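Local coordinates for Hpr(Ser) kinase (PDB 3TQF) that phosphorylates a serine of the phosphocarrier protein HPr and also removes that phosphate, as a bifunctional kinase/phosphatase, at the interface of chains A and B. Sequence-based numbering; all coordinates share one arbitrary frame. Chains: chain A/B, Hpr(Ser) kinase.

The interface of chains A and B. Residues chain A 34-35, 38, 142; chain B 39, 140, 143, 147.
In HPr kinase/phosphatase the P-loop, GEANIGKS in this protein, runs into a helix, here residues 29-38, and one flank of that helix in chain A meets the start of helix 141-165 and loop residues B:Arg39 and B:Asn140 of chain B. The patch shows how a charged pair can flank a small apolar contact between copies of one protein. The family commonly forms hexamers, so the contact may belong to the biological oligomer, though the structure alone does not prove it.

The polar part is a salt bridge made tip to tip. B:Arg39 presents the end of its guanidinium, both terminal nitrogens forward, with one bond to each carboxylate oxygen of A:Asp38. NH1 of B:Arg39 donates to OD2 of A:Asp38 at 2.8 Å, nearly straight at 168°, and NH2 of B:Arg39 donates to OD1 of A:Asp38 at a longer 3.2 Å. Both oxygens lie close to the guanidinium plane, yet the nitrogens approach from above the carboxylate plane, the two flat groups being twisted 32° apart. A:Asp38 holds CG anti to its backbone N (chi1 -175°), while the B:Arg39 chain bends at chi2 and chi3. The two-point grip should limit rotation of the carboxylate and probably favours its charged form.

Apolar packing centres on B:Leu143, whose two methyl branches divide the work. CD2 of B:Leu143 packs against the backbone of helix 29-38, 3.5 Å from CA of A:Ala35, and also meets CG of A:Leu34 at 3.8 Å, the two leucines crossing obliquely. CD1 of B:Leu143 lies 3.6 Å from CG of A:Asp38. On its own side, CB of B:Leu143 sits over the rim of one guanidinium face.

At the far end, CD2 of A:Leu34 comes tip to tip with OG1 of B:Thr147 at 3.7 Å. OG1 of B:Thr147 donates back to the carbonyl O of B:Leu143, one helical turn earlier, at 2.6 Å. Beside A:Ala35, the amide ND2 of B:Asn140 lies 4.1 Å from the CB methyl.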
loop_
_atom_site.group_PDB
_atom_site.type_symbol
_atom_site.label_atom_id
_atom_site.label_comp_id
_atom_site.label_asym_id
_atom_site.label_seq_id
_atom_site.Cartn_x
_atom_site.Cartn_y
_atom_site.Cartn_z
ATOM N N LEU A 34 10.975 -3.943 -3.798
ATOM C CA LEU A 34 11.102 -2.669 -3.100
ATOM C C LEU A 34 10.131 -2.582 -1.925
ATOM O O LEU A 34 10.534 -2.274 -0.806
ATOM C CB LEU A 34 10.862 -1.495 -4.063
ATOM C CG LEU A 34 11.232 -0.092 -3.547
ATOM C CD1 LEU A 34 12.716 0.007 -3.248
ATOM C CD2 LEU A 34 10.821 0.990 -4.541
ATOM N N ALA A 35 8.858 -2.868 -2.177
ATOM C CA ALA A 35 7.832 -2.814 -1.132
ATOM C C ALA A 35 8.151 -3.764 0.025
ATOM O O ALA A 35 7.998 -3.399 1.187
ATOM C CB ALA A 35 6.467 -3.122 -1.710
ATOM N N ASP A 38 10.796 -2.327 2.120
ATOM C CA ASP A 38 10.199 -1.254 2.919
ATOM C C ASP A 38 9.465 -1.793 4.142
ATOM O O ASP A 38 9.334 -1.095 5.140
ATOM C CB ASP A 38 9.242 -0.426 2.048
ATOM C CG ASP A 38 8.674 0.782 2.773
ATOM O OD1 ASP A 38 9.462 1.633 3.241
ATOM O OD2 ASP A 38 7.433 0.885 2.865
ATOM N N PRO A 142 2.328 -6.711 -1.452
ATOM C CA PRO A 142 3.428 -6.944 -0.514
ATOM C C PRO A 142 2.967 -7.609 0.771
ATOM O O PRO A 142 3.609 -8.550 1.242
ATOM C CB PRO A 142 3.948 -5.536 -0.224
ATOM C CG PRO A 142 3.588 -4.754 -1.425
ATOM C CD PRO A 142 2.271 -5.301 -1.878
ATOM N N ARG B 39 3.043 8.465 5.091
ATOM C CA ARG B 39 4.435 8.014 5.215
ATOM C C ARG B 39 5.321 9.021 5.948
ATOM O O ARG B 39 6.512 8.792 6.080
ATOM C CB ARG B 39 5.063 7.712 3.852
ATOM C CG ARG B 39 4.137 7.041 2.843
ATOM C CD ARG B 39 4.653 5.731 2.297
ATOM N NE ARG B 39 6.103 5.595 2.301
ATOM C CZ ARG B 39 6.728 4.422 2.352
ATOM N NH1 ARG B 39 6.039 3.283 2.380
ATOM N NH2 ARG B 39 8.050 4.382 2.377
ATOM N N ASN B 140 2.332 0.216 -5.434
ATOM C CA ASN B 140 2.725 1.038 -4.297
ATOM C C ASN B 140 3.337 2.347 -4.772
ATOM O O ASN B 140 4.475 2.675 -4.442
ATOM C CB ASN B 140 3.668 0.268 -3.359
ATOM C CG ASN B 140 3.507 0.674 -1.888
ATOM O OD1 ASN B 140 3.323 1.859 -1.554
ATOM N ND2 ASN B 140 3.573 -0.321 -1.000
ATOM N N LEU B 143 5.323 4.692 -2.387
ATOM C CA LEU B 143 6.696 4.264 -2.144
ATOM C C LEU B 143 7.567 4.585 -3.351
ATOM O O LEU B 143 8.724 4.956 -3.198
ATOM C CB LEU B 143 6.749 2.766 -1.835
ATOM C CG LEU B 143 8.133 2.161 -1.588
ATOM C CD1 LEU B 143 8.732 2.684 -0.303
ATOM C CD2 LEU B 143 8.047 0.651 -1.564
ATOM N N THR B 147 10.669 7.141 -3.308
ATOM C CA THR B 147 11.976 6.639 -3.730
ATOM C C THR B 147 12.547 7.478 -4.875
ATOM O O THR B 147 13.743 7.766 -4.900
ATOM C CB THR B 147 11.890 5.165 -4.155
ATOM O OG1 THR B 147 11.281 4.408 -3.103
ATOM C CG2 THR B 147 13.268 4.602 -4.437
#